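Macrophage migration inhibitory factor-like protein (PDB 6CUQ) belongs to the macrophage migration inhibitory factor family and forms a trimer, each subunit carrying two antiparallel helices on a four-stranded mixed beta sheet. Local coordinates at residues M9-I14 / A48-T53; K34-V39 / D85-L90; I68-I73 / L104-M109. All coordinates share one frame; numbering follows the deposited sequence.

Contact 1: residues M9-I14 / A48-T53; sequences MPHALI and ATQVVT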
ATOM      1  N   MET B   9       9.435  12.458  -9.322  1.00 89.55           N
ATOM      2  CA  MET B   9       8.626  12.317  -8.117  1.00 87.49           C
ATOM      3  C   MET B   9       8.589  10.895  -7.538  1.00 92.04           C
ATOM      4  O   MET B   9       7.520  10.312  -7.382  1.00 98.12           O
ATOM      5  CB  MET B   9       7.207  12.811  -8.375  1.00 82.81           C
ATOM      6  CG  MET B   9       7.103  14.006  -9.303  1.00 94.35           C
ATOM      7  SD  MET B   9       8.261  15.310  -8.880  1.00103.07           S
ATOM      8  CE  MET B   9       7.261  16.275  -7.751  1.00104.30           C
ATOM      9  N   PRO B  10       9.740  10.337  -7.173  1.00 85.69           N
ATOM     10  CA  PRO B  10       9.753   8.956  -6.660  1.00 78.66           C
ATOM     11  C   PRO B  10       9.228   8.818  -5.233  1.00 68.00           C
ATOM     12  O   PRO B  10       9.434   9.681  -4.373  1.00 73.80           O
ATOM     13  CB  PRO B  10      11.234   8.561  -6.747  1.00 78.84           C
ATOM     14  CG  PRO B  10      11.978   9.850  -6.731  1.00 84.45           C
ATOM     15  CD  PRO B  10      11.088  10.931  -7.258  1.00 77.12           C
ATOM     16  N   HIS B  11       8.539   7.695  -4.989  1.00 61.36           N
ATOM     17  CA  HIS B  11       7.998   7.382  -3.668  1.00 63.69           C
ATOM     18  C   HIS B  11       8.216   5.909  -3.343  1.00 64.96           C
ATOM     19  O   HIS B  11       8.069   5.036  -4.213  1.00 59.26           O
ATOM     20  CB  HIS B  11       6.493   7.695  -3.569  1.00 61.14           C
ATOM     21  CG  HIS B  11       5.914   7.476  -2.200  1.00 69.95           C
ATOM     22  ND1 HIS B  11       5.479   6.245  -1.758  1.00 71.19           N
ATOM     23  CD2 HIS B  11       5.710   8.334  -1.170  1.00 70.44           C
ATOM     24  CE1 HIS B  11       5.031   6.353  -0.520  1.00 69.17           C
ATOM     25  NE2 HIS B  11       5.154   7.612  -0.141  1.00 69.53           N
ATOM     26  N   ALA B  12       8.552   5.632  -2.081  1.00 59.13           N
ATOM     27  CA  ALA B  12       8.719   4.261  -1.604  1.00 60.40           C
ATOM     28  C   ALA B  12       7.868   4.075  -0.363  1.00 64.89           C
ATOM     29  O   ALA B  12       8.060   4.778   0.637  1.00 56.06           O
ATOM     30  CB  ALA B  12      10.183   3.922  -1.299  1.00 48.84           C
ATOM     31  N   LEU B  13       6.908   3.156  -0.447  1.00 65.57           N
ATOM     32  CA  LEU B  13       6.122   2.712   0.693  1.00 58.52           C
ATOM     33  C   LEU B  13       6.717   1.380   1.141  1.00 61.13           C
ATOM     34  O   LEU B  13       6.599   0.371   0.434  1.00 65.11           O
ATOM     35  CB  LEU B  13       4.640   2.570   0.341  1.00 60.37           C
ATOM     36  CG  LEU B  13       3.609   2.795   1.454  1.00 58.03           C
ATOM     37  CD1 LEU B  13       2.190   2.713   0.915  1.00 59.63           C
ATOM     38  CD2 LEU B  13       3.805   1.813   2.599  1.00 48.58           C
ATOM     39  N   ILE B  14       7.366   1.389   2.300  1.00 62.01           N
ATOM     40  CA  ILE B  14       8.060   0.230   2.842  1.00 58.44           C
ATOM     41  C   ILE B  14       7.189  -0.339   3.951  1.00 57.69           C
ATOM     42  O   ILE B  14       6.938   0.321   4.971  1.00 56.19           O
ATOM     43  CB  ILE B  14       9.453   0.598   3.365  1.00 55.78           C
ATOM     44  CG1 ILE B  14      10.269   1.249   2.245  1.00 55.02           C
ATOM     45  CG2 ILE B  14      10.160  -0.653   3.898  1.00 54.45           C
ATOM     46  CD1 ILE B  14      11.603   1.815   2.690  1.00 51.53           C
ATOM     47  N   ALA B  48      10.165  10.830  -1.485  1.00 62.67           N
ATOM     48  CA  ALA B  48       9.375  10.658  -0.277  1.00 60.95           C
ATOM     49  C   ALA B  48       9.326   9.180   0.078  1.00 68.33           C
ATOM     50  O   ALA B  48       9.527   8.313  -0.777  1.00 67.91           O
ATOM     51  CB  ALA B  48       7.956  11.216  -0.441  1.00 48.63           C
ATOM     52  N   THR B  49       9.086   8.906   1.363  1.00 64.26           N
ATOM     53  CA  THR B  49       9.053   7.538   1.859  1.00 57.77           C
ATOM     54  C   THR B  49       8.209   7.455   3.128  1.00 61.19           C
ATOM     55  O   THR B  49       8.298   8.315   4.013  1.00 59.36           O
ATOM     56  CB  THR B  49      10.474   7.006   2.098  1.00 56.74           C
ATOM     57  OG1 THR B  49      11.124   6.841   0.833  1.00 66.65           O
ATOM     58  CG2 THR B  49      10.468   5.662   2.820  1.00 50.67           C
ATOM     59  N   GLN B  50       7.388   6.408   3.192  1.00 55.73           N
ATOM     60  CA  GLN B  50       6.624   6.033   4.370  1.00 56.94           C
ATOM     61  C   GLN B  50       7.012   4.614   4.766  1.00 60.12           C
ATOM     62  O   GLN B  50       7.049   3.716   3.915  1.00 53.42           O
ATOM     63  CB  GLN B  50       5.116   6.109   4.103  1.00 53.37           C
ATOM     64  CG  GLN B  50       4.636   7.468   3.632  1.00 46.56           C
ATOM     65  CD  GLN B  50       4.896   8.569   4.663  1.00 55.47           C
ATOM     66  OE1 GLN B  50       4.934   8.305   5.863  1.00 53.61           O
ATOM     67  NE2 GLN B  50       5.058   9.811   4.195  1.00 46.60           N
ATOM     68  N   VAL B  51       7.317   4.421   6.046  1.00 54.20           N
ATOM     69  CA  VAL B  51       7.701   3.128   6.601  1.00 54.83           C
ATOM     70  C   VAL B  51       6.557   2.615   7.466  1.00 56.25           C
ATOM     71  O   VAL B  51       6.160   3.278   8.430  1.00 48.75           O
ATOM     72  CB  VAL B  51       9.001   3.226   7.410  1.00 52.41           C
ATOM     73  CG1 VAL B  51       9.421   1.847   7.874  1.00 55.76           C
ATOM     74  CG2 VAL B  51      10.087   3.874   6.563  1.00 47.74           C
ATOM     75  N   VAL B  52       6.032   1.432   7.134  1.00 47.42           N
ATOM     76  CA  VAL B  52       4.855   0.890   7.799  1.00 45.34           C
ATOM     77  C   VAL B  52       5.235  -0.417   8.492  1.00 49.61           C
ATOM     78  O   VAL B  52       5.779  -1.328   7.857  1.00 62.54           O
ATOM     79  CB  VAL B  52       3.708   0.683   6.790  1.00 55.16           C
ATOM     80  CG1 VAL B  52       2.511  -0.065   7.428  1.00 47.87           C
ATOM     81  CG2 VAL B  52       3.303   2.039   6.172  1.00 50.13           C
ATOM     82  N   THR B  53       4.951  -0.504   9.790  1.00 51.84           N
ATOM     83  CA  THR B  53       5.225  -1.706  10.566  1.00 50.83           C
ATOM     84  C   THR B  53       4.110  -2.726  10.386  1.00 54.06           C
ATOM     85  O   THR B  53       2.941  -2.441  10.665  1.00 57.42           O
ATOM     86  CB  THR B  53       5.365  -1.369  12.044  1.00 56.36           C
ATOM     87  OG1 THR B  53       6.555  -0.612  12.250  1.00 58.98           O
ATOM     88  CG2 THR B  53       5.436  -2.653  12.876  1.00 55.83           C
TER
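The imidazole of H11 reaches across to A48 and Q50: CD2 lies 3.7 Å from A48 CB, and Q50 CG meets the ring edge near its plane, 3.8 Å from NE2. CG of H11 is anti to the backbone N (chi1 -176°), which tips the ring over the neighbouring strand. Strands 11-14 and 48-53 are the paired strands of a beta-alpha-beta unit, running parallel with their axes 6° apart; helix 22-40 makes the crossover. H11 to I14 pair in order with A48 to V51. The ladder tightens along its length: A48 N to P10 O is 3.2 Å, V52 N to I14 O 2.6 Å. On the H11 and Q50 face, L13 CD2 touches V52 CG2 at 3.6 Å. Here F67 of the second subunit stacks on H11, while S54 and S65 of that subunit bind OE1 and NE2 of Q50. The face of A12, I14, T49 and V51 is the helix side, where S32 bonds to T49 OG1 and Y87 packs on A12 and I14. T49 OG1 also donates to A48 O at 2.7 Å, coming from 44° above the carbonyl plane, so that this oxygen accepts both the hydroxyl and A12 N.

Contact 2: residues K34-V39 / D85-L90; sequences KILSEV and DRYCKL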
ATOM      1  N   LYS B  34      17.379   9.023   0.108  1.00 54.69           N
ATOM      2  CA  LYS B  34      18.680   9.182  -0.544  1.00 64.36           C
ATOM      3  C   LYS B  34      18.844   8.196  -1.696  1.00 75.28           C
ATOM      4  O   LYS B  34      19.310   8.569  -2.780  1.00 88.85           O
ATOM      5  CB  LYS B  34      19.824   9.015   0.463  1.00 70.36           C
ATOM      6  CG  LYS B  34      20.159  10.263   1.272  1.00 78.55           C
ATOM      7  CD  LYS B  34      21.088   9.942   2.421  1.00 83.96           C
ATOM      8  CE  LYS B  34      22.496   9.709   1.946  1.00 87.28           C
ATOM      9  NZ  LYS B  34      23.285   9.057   3.022  1.00 92.28           N
ATOM     10  N   ILE B  35      18.470   6.929  -1.471  1.00 77.43           N
ATOM     11  CA  ILE B  35      18.582   5.898  -2.508  1.00 76.15           C
ATOM     12  C   ILE B  35      17.767   6.280  -3.732  1.00 76.05           C
ATOM     13  O   ILE B  35      18.257   6.234  -4.866  1.00 79.75           O
ATOM     14  CB  ILE B  35      18.116   4.536  -1.964  1.00 69.69           C
ATOM     15  CG1 ILE B  35      19.111   3.941  -0.973  1.00 69.65           C
ATOM     16  CG2 ILE B  35      17.856   3.574  -3.113  1.00 70.68           C
ATOM     17  CD1 ILE B  35      18.588   2.658  -0.318  1.00 56.83           C
ATOM     18  N   LEU B  36      16.510   6.674  -3.512  1.00 75.46           N
ATOM     19  CA  LEU B  36      15.639   7.081  -4.609  1.00 72.47           C
ATOM     20  C   LEU B  36      16.271   8.213  -5.404  1.00 81.24           C
ATOM     21  O   LEU B  36      16.345   8.159  -6.637  1.00 93.25           O
ATOM     22  CB  LEU B  36      14.291   7.518  -4.036  1.00 69.86           C
ATOM     23  CG  LEU B  36      13.418   6.390  -3.487  1.00 60.02           C
ATOM     24  CD1 LEU B  36      12.186   6.943  -2.827  1.00 53.65           C
ATOM     25  CD2 LEU B  36      13.010   5.447  -4.620  1.00 54.56           C
ATOM     26  N   SER B  37      16.765   9.240  -4.703  1.00 70.01           N
ATOM     27  CA  SER B  37      17.322  10.402  -5.379  1.00 60.90           C
ATOM     28  C   SER B  37      18.591  10.046  -6.141  1.00 74.07           C
ATOM     29  O   SER B  37      18.792  10.504  -7.274  1.00 79.05           O
ATOM     30  CB  SER B  37      17.580  11.516  -4.354  1.00 72.29           C
ATOM     31  OG  SER B  37      18.844  12.144  -4.549  1.00 89.64           O
ATOM     32  N   GLU B  38      19.457   9.225  -5.545  1.00 75.52           N
ATOM     33  CA  GLU B  38      20.727   8.911  -6.195  1.00 80.79           C
ATOM     34  C   GLU B  38      20.521   8.006  -7.405  1.00 80.91           C
ATOM     35  O   GLU B  38      21.207   8.158  -8.426  1.00 80.61           O
ATOM     36  CB  GLU B  38      21.690   8.288  -5.184  1.00 88.63           C
ATOM     37  CG  GLU B  38      22.119   9.258  -4.087  1.00 98.43           C
ATOM     38  CD  GLU B  38      22.752   8.579  -2.885  1.00102.35           C
ATOM     39  OE1 GLU B  38      23.005   7.360  -2.942  1.00 97.49           O
ATOM     40  OE2 GLU B  38      22.985   9.276  -1.872  1.00104.16           O
ATOM     41  N   VAL B  39      19.600   7.052  -7.310  1.00 79.19           N
ATOM     42  CA  VAL B  39      19.432   6.073  -8.382  1.00 81.20           C
ATOM     43  C   VAL B  39      18.456   6.563  -9.454  1.00 81.72           C
ATOM     44  O   VAL B  39      18.753   6.502 -10.650  1.00 84.95           O
ATOM     45  CB  VAL B  39      18.987   4.720  -7.785  1.00 82.35           C
ATOM     46  CG1 VAL B  39      18.676   3.716  -8.897  1.00 81.66           C
ATOM     47  CG2 VAL B  39      20.056   4.180  -6.820  1.00 79.98           C
ATOM     48  N   ASP B  85      18.887  -3.928  -5.233  1.00 83.50           N
ATOM     49  CA  ASP B  85      20.108  -4.199  -4.481  1.00 88.16           C
ATOM     50  C   ASP B  85      20.284  -3.228  -3.311  1.00 89.23           C
ATOM     51  O   ASP B  85      20.622  -3.649  -2.196  1.00 85.93           O
ATOM     52  CB  ASP B  85      21.314  -4.147  -5.424  1.00 90.99           C
ATOM     53  CG  ASP B  85      22.625  -4.383  -4.703  1.00101.75           C
ATOM     54  OD1 ASP B  85      23.509  -3.499  -4.737  1.00106.51           O
ATOM     55  OD2 ASP B  85      22.758  -5.447  -4.068  1.00110.14           O
ATOM     56  N   ARG B  86      20.017  -1.936  -3.526  1.00 84.72           N
ATOM     57  CA  ARG B  86      20.253  -0.956  -2.467  1.00 77.37           C
ATOM     58  C   ARG B  86      19.235  -1.085  -1.336  1.00 76.41           C
ATOM     59  O   ARG B  86      19.589  -0.941  -0.160  1.00 74.33           O
ATOM     60  CB  ARG B  86      20.280   0.454  -3.055  1.00 81.90           C
ATOM     61  CG  ARG B  86      21.465   0.643  -3.984  1.00 83.72           C
ATOM     62  CD  ARG B  86      21.935   2.065  -4.068  1.00 89.32           C
ATOM     63  NE  ARG B  86      22.514   2.535  -2.817  1.00 97.47           N
ATOM     64  CZ  ARG B  86      22.721   3.819  -2.542  1.00 95.02           C
ATOM     65  NH1 ARG B  86      22.387   4.738  -3.433  1.00 84.27           N
ATOM     66  NH2 ARG B  86      23.245   4.181  -1.379  1.00101.47           N
ATOM     67  N   TYR B  87      17.961  -1.307  -1.664  1.00 74.43           N
ATOM     68  CA  TYR B  87      16.953  -1.483  -0.617  1.00 65.35           C
ATOM     69  C   TYR B  87      17.181  -2.765   0.179  1.00 65.75           C
ATOM     70  O   TYR B  87      16.947  -2.795   1.394  1.00 57.92           O
ATOM     71  CB  TYR B  87      15.551  -1.487  -1.219  1.00 61.12           C
ATOM     72  CG  TYR B  87      14.988  -0.107  -1.424  1.00 64.98           C
ATOM     73  CD1 TYR B  87      14.642   0.673  -0.334  1.00 58.44           C
ATOM     74  CD2 TYR B  87      14.797   0.414  -2.701  1.00 66.92           C
ATOM     75  CE1 TYR B  87      14.120   1.933  -0.500  1.00 62.90           C
ATOM     76  CE2 TYR B  87      14.276   1.678  -2.882  1.00 66.07           C
ATOM     77  CZ  TYR B  87      13.944   2.434  -1.774  1.00 71.23           C
ATOM     78  OH  TYR B  87      13.424   3.692  -1.920  1.00 69.21           O
ATOM     79  N   CYS B  88      17.574  -3.849  -0.496  1.00 63.14           N
ATOM     80  CA  CYS B  88      17.830  -5.091   0.227  1.00 74.71           C
ATOM     81  C   CYS B  88      19.043  -4.948   1.136  1.00 80.84           C
ATOM     82  O   CYS B  88      19.045  -5.458   2.265  1.00 80.14           O
ATOM     83  CB  CYS B  88      18.004  -6.253  -0.757  1.00 78.08           C
ATOM     84  SG  CYS B  88      16.444  -6.783  -1.523  1.00 75.69           S
ATOM     85  N   LYS B  89      20.069  -4.221   0.682  1.00 82.33           N
ATOM     86  CA  LYS B  89      21.221  -3.971   1.543  1.00 75.79           C
ATOM     87  C   LYS B  89      20.836  -3.078   2.711  1.00 70.27           C
ATOM     88  O   LYS B  89      21.321  -3.274   3.833  1.00 70.50           O
ATOM     89  CB  LYS B  89      22.365  -3.356   0.738  1.00 74.92           C
ATOM     90  N   LEU B  90      19.930  -2.128   2.478  1.00 68.36           N
ATOM     91  CA  LEU B  90      19.485  -1.233   3.541  1.00 70.26           C
ATOM     92  C   LEU B  90      18.691  -1.974   4.621  1.00 73.46           C
ATOM     93  O   LEU B  90      18.978  -1.832   5.816  1.00 67.18           O
ATOM     94  CB  LEU B  90      18.666  -0.081   2.947  1.00 58.12           C
ATOM     95  CG  LEU B  90      18.034   0.766   4.051  1.00 55.94           C
ATOM     96  CD1 LEU B  90      19.161   1.337   4.877  1.00 51.24           C
ATOM     97  CD2 LEU B  90      17.078   1.863   3.541  1.00 54.30           C
TER
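A salt bridge at the partly exposed border of this helix pair, built on one nearly straight hydrogen bond, joins R86 NH1 to E38 OE1 at 2.7 Å with an angle of 173° at the hydrogen. The oxygen offers its anti lone pair and lies in the guanidinium plane, and the carboxylate and guanidinium planes are nearly coplanar (16°). The R86 chain bends at chi3, which carries the guanidinium across to E38. K34 NZ sits 6.6 Å from R86 NH2, a like charge that E38 may partly offset.

Van der Waals contact centres on I35. Its CG1 rests over the middle of one face of the R86 guanidinium, 3.9 Å from CZ, while CG2 lies over a face of the Y87 ring, 4.1 Å from CE2. CD1 packs on L90 CD2, and V39 CG2 flanks R86 CD at 3.9 Å.

A polar tip against carbon makes the third kind. Y87 OH presses on L36, 3.1 Å from CG, a tight approach with the two side chains crossing at about a right angle; the hydroxyl is satisfied by a hydrogen bond with S32 OG.

Over these residues the helix axes run antiparallel at 158° and come within 10.8 Å, as the two helices covering one face of the sheet do in the MIF fold.

Contact 3: residues I68-I73 / L104-M109; sequences IDIKSI and LNFTEM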
ATOM      1  N   ILE B  68       8.233  -3.612  -0.595  1.00 64.51           N
ATOM      2  CA  ILE B  68       8.658  -2.242  -0.895  1.00 62.23           C
ATOM      3  C   ILE B  68       7.988  -1.833  -2.200  1.00 64.48           C
ATOM      4  O   ILE B  68       8.272  -2.400  -3.261  1.00 65.49           O
ATOM      5  CB  ILE B  68      10.184  -2.118  -0.989  1.00 54.78           C
ATOM      6  CG1 ILE B  68      10.833  -2.669   0.286  1.00 57.40           C
ATOM      7  CG2 ILE B  68      10.578  -0.661  -1.178  1.00 67.32           C
ATOM      8  CD1 ILE B  68      12.351  -2.712   0.253  1.00 55.38           C
ATOM      9  N   ASP B  69       7.091  -0.856  -2.120  1.00 62.41           N
ATOM     10  CA  ASP B  69       6.282  -0.417  -3.254  1.00 68.19           C
ATOM     11  C   ASP B  69       6.891   0.881  -3.783  1.00 66.49           C
ATOM     12  O   ASP B  69       6.707   1.946  -3.188  1.00 65.19           O
ATOM     13  CB  ASP B  69       4.838  -0.217  -2.805  1.00 67.67           C
ATOM     14  CG  ASP B  69       3.845  -0.356  -3.926  1.00 80.91           C
ATOM     15  OD1 ASP B  69       4.252  -0.486  -5.106  1.00 97.04           O
ATOM     16  OD2 ASP B  69       2.638  -0.291  -3.621  1.00 84.64           O
ATOM     17  N   ILE B  70       7.607   0.796  -4.905  1.00 69.26           N
ATOM     18  CA  ILE B  70       8.264   1.951  -5.517  1.00 65.15           C
ATOM     19  C   ILE B  70       7.392   2.474  -6.648  1.00 70.20           C
ATOM     20  O   ILE B  70       7.016   1.722  -7.559  1.00 74.59           O
ATOM     21  CB  ILE B  70       9.659   1.594  -6.058  1.00 72.06           C
ATOM     22  CG1 ILE B  70      10.511   0.896  -4.995  1.00 68.30           C
ATOM     23  CG2 ILE B  70      10.340   2.848  -6.646  1.00 74.23           C
ATOM     24  CD1 ILE B  70      10.990   1.802  -3.929  1.00 71.41           C
ATOM     25  N   LYS B  71       7.107   3.769  -6.617  1.00 73.08           N
ATOM     26  CA  LYS B  71       6.242   4.398  -7.602  1.00 79.59           C
ATOM     27  C   LYS B  71       6.822   5.746  -8.005  1.00 73.93           C
ATOM     28  O   LYS B  71       7.444   6.429  -7.184  1.00 71.94           O
ATOM     29  CB  LYS B  71       4.808   4.545  -7.064  1.00 78.16           C
ATOM     30  CG  LYS B  71       4.062   3.209  -6.929  1.00 73.89           C
ATOM     31  CD  LYS B  71       2.654   3.435  -6.436  1.00 75.94           C
ATOM     32  CE  LYS B  71       1.666   2.559  -7.168  1.00 89.36           C
ATOM     33  NZ  LYS B  71       0.264   2.994  -6.924  1.00 97.54           N
ATOM     34  N   SER B  72       6.663   6.100  -9.281  1.00 70.64           N
ATOM     35  CA  SER B  72       7.172   7.371  -9.779  1.00 76.21           C
ATOM     36  C   SER B  72       6.508   7.700 -11.106  1.00 81.04           C
ATOM     37  O   SER B  72       5.814   6.873 -11.699  1.00 88.04           O
ATOM     38  CB  SER B  72       8.687   7.335  -9.962  1.00 79.69           C
ATOM     39  OG  SER B  72       9.022   6.430 -10.987  1.00 79.74           O
ATOM     40  N   ILE B  73       6.747   8.925 -11.571  1.00 82.81           N
ATOM     41  CA  ILE B  73       6.290   9.355 -12.909  1.00 83.23           C
ATOM     42  C   ILE B  73       7.440   9.053 -13.863  1.00 91.80           C
ATOM     43  O   ILE B  73       8.234   9.920 -14.233  1.00107.76           O
ATOM     44  CB  ILE B  73       5.866  10.826 -12.930  1.00 85.21           C
ATOM     45  CG1 ILE B  73       4.839  11.117 -11.837  1.00 88.63           C
ATOM     46  CG2 ILE B  73       5.292  11.213 -14.286  1.00 83.38           C
ATOM     47  CD1 ILE B  73       4.354  12.569 -11.863  1.00 92.05           C
ATOM     48  N   LEU B 104       9.779  -6.486  -3.900  1.00 74.10           N
ATOM     49  CA  LEU B 104       9.634  -5.115  -4.358  1.00 73.62           C
ATOM     50  C   LEU B 104       8.744  -5.069  -5.590  1.00 83.13           C
ATOM     51  O   LEU B 104       8.667  -6.036  -6.363  1.00 90.38           O
ATOM     52  CB  LEU B 104      10.982  -4.494  -4.684  1.00 70.03           C
ATOM     53  CG  LEU B 104      11.984  -4.368  -3.543  1.00 68.01           C
ATOM     54  CD1 LEU B 104      12.925  -5.577  -3.517  1.00 62.03           C
ATOM     55  CD2 LEU B 104      12.764  -3.059  -3.698  1.00 66.85           C
ATOM     56  N   ASN B 105       8.083  -3.927  -5.760  1.00 70.68           N
ATOM     57  CA  ASN B 105       7.245  -3.637  -6.916  1.00 71.66           C
ATOM     58  C   ASN B 105       7.607  -2.266  -7.468  1.00 72.54           C
ATOM     59  O   ASN B 105       7.869  -1.325  -6.709  1.00 74.72           O
ATOM     60  CB  ASN B 105       5.759  -3.682  -6.545  1.00 75.89           C
ATOM     61  CG  ASN B 105       5.143  -5.053  -6.775  1.00 86.97           C
ATOM     62  OD1 ASN B 105       3.919  -5.207  -6.767  1.00 88.39           O
ATOM     63  ND2 ASN B 105       5.993  -6.056  -6.991  1.00 82.38           N
ATOM     64  N   PHE B 106       7.610  -2.155  -8.791  1.00 76.69           N
ATOM     65  CA  PHE B 106       7.939  -0.919  -9.481  1.00 82.15           C
ATOM     66  C   PHE B 106       6.795  -0.550 -10.407  1.00 84.98           C
ATOM     67  O   PHE B 106       6.336  -1.378 -11.201  1.00 89.19           O
ATOM     68  CB  PHE B 106       9.246  -1.056 -10.259  1.00 85.73           C
ATOM     69  CG  PHE B 106      10.387  -1.509  -9.412  1.00 87.91           C
ATOM     70  CD1 PHE B 106      11.133  -0.592  -8.692  1.00 82.53           C
ATOM     71  CD2 PHE B 106      10.687  -2.855  -9.296  1.00 89.18           C
ATOM     72  CE1 PHE B 106      12.180  -1.007  -7.894  1.00 78.96           C
ATOM     73  CE2 PHE B 106      11.726  -3.279  -8.497  1.00 85.85           C
ATOM     74  CZ  PHE B 106      12.475  -2.350  -7.792  1.00 84.93           C
ATOM     75  N   THR B 107       6.348   0.698 -10.311  1.00 82.89           N
ATOM     76  CA  THR B 107       5.154   1.141 -11.015  1.00 83.56           C
ATOM     77  C   THR B 107       5.381   2.563 -11.502  1.00 86.74           C
ATOM     78  O   THR B 107       5.628   3.472 -10.701  1.00 88.21           O
ATOM     79  CB  THR B 107       3.929   1.062 -10.097  1.00 84.79           C
ATOM     80  OG1 THR B 107       3.841  -0.254  -9.527  1.00 93.61           O
ATOM     81  CG2 THR B 107       2.664   1.337 -10.882  1.00 79.38           C
ATOM     82  N   GLU B 108       5.314   2.753 -12.812  1.00 83.33           N
ATOM     83  CA  GLU B 108       5.397   4.080 -13.406  1.00 82.88           C
ATOM     84  C   GLU B 108       3.994   4.632 -13.623  1.00 86.00           C
ATOM     85  O   GLU B 108       3.151   3.976 -14.247  1.00 91.77           O
ATOM     86  CB  GLU B 108       6.163   4.033 -14.730  1.00 86.08           C
ATOM     87  CG  GLU B 108       7.639   3.662 -14.596  1.00 88.22           C
ATOM     88  CD  GLU B 108       8.411   3.819 -15.903  1.00100.57           C
ATOM     89  OE1 GLU B 108       7.767   3.977 -16.963  1.00107.57           O
ATOM     90  OE2 GLU B 108       9.661   3.785 -15.872  1.00105.80           O
ATOM     91  N   MET B 109       3.757   5.851 -13.146  1.00 83.96           N
ATOM     92  CA  MET B 109       2.449   6.485 -13.201  1.00 84.20           C
ATOM     93  C   MET B 109       2.470   7.653 -14.179  1.00 88.46           C
ATOM     94  O   MET B 109       3.477   8.357 -14.296  1.00 96.32           O
ATOM     95  CB  MET B 109       2.027   6.997 -11.823  1.00 83.36           C
ATOM     96  CG  MET B 109       2.176   6.001 -10.682  1.00 87.80           C
ATOM     97  SD  MET B 109       0.814   4.824 -10.626  1.00 86.45           S
ATOM     98  CE  MET B 109      -0.601   5.926 -10.616  1.00 78.25           C
TER
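L104 starts the pairing with its isobutyl group beside the sec-butyl chain of I68, both pointing the same way, CG 3.9 Å from I68 CB. N105 then bonds through both backbone atoms, its N donating to I68 O at 2.9 Å and its O accepting from I70 N at 2.8 Å. Its ND2 folds back to L104 O at 2.7 Å, above the carbonyl plane, and OD1 takes a weak bond from K71 NZ of the third subunit. F106 lies alongside I70, CD1 3.7 Å from I70 CB, in an oblique approach to the ring. At T107 the bond from N to I70 O is bent (135° at the hydrogen), while CB meets K71 CG at 3.8 Å; the K71 ammonium goes on to N105 OD1 of the second subunit. E108 sends OE2 to the amides of L76 and K77. M109 closes the ladder, N to S72 O at 2.7 Å, its SD 4.2 Å from K71 NZ. The strands are parallel, their axes 14° apart, and belong to the second beta-alpha-beta unit. Helix 80-95 covers the I68, I70, L104 and F106 face, strand 11-16 flanks 66-72, and edge strand 102-108 is extended by a strand of the third subunit.

Contacts 1 and 3 are the two parallel strand pairs of one mixed sheet, their centres about 10 Å apart. They join antiparallel through strands 11-16 and 66-72, where H11 N lies 2.8 Å from K71 O and L13 O 2.9 Å from D69 N, both probable hydrogen bonds. Contact 2 pairs the two crossover helices, its centre about 12 Å from that of contact 1 and 13 Å from that of contact 3. Y87 ties all three together: its OH is 3.3 Å from A12 CB and its CE2 3.5 Å from I70 CD1. L36 CD1 adds a second link, 3.6 Å from A48 O. Contacts 1 and 3 both also reach the second subunit.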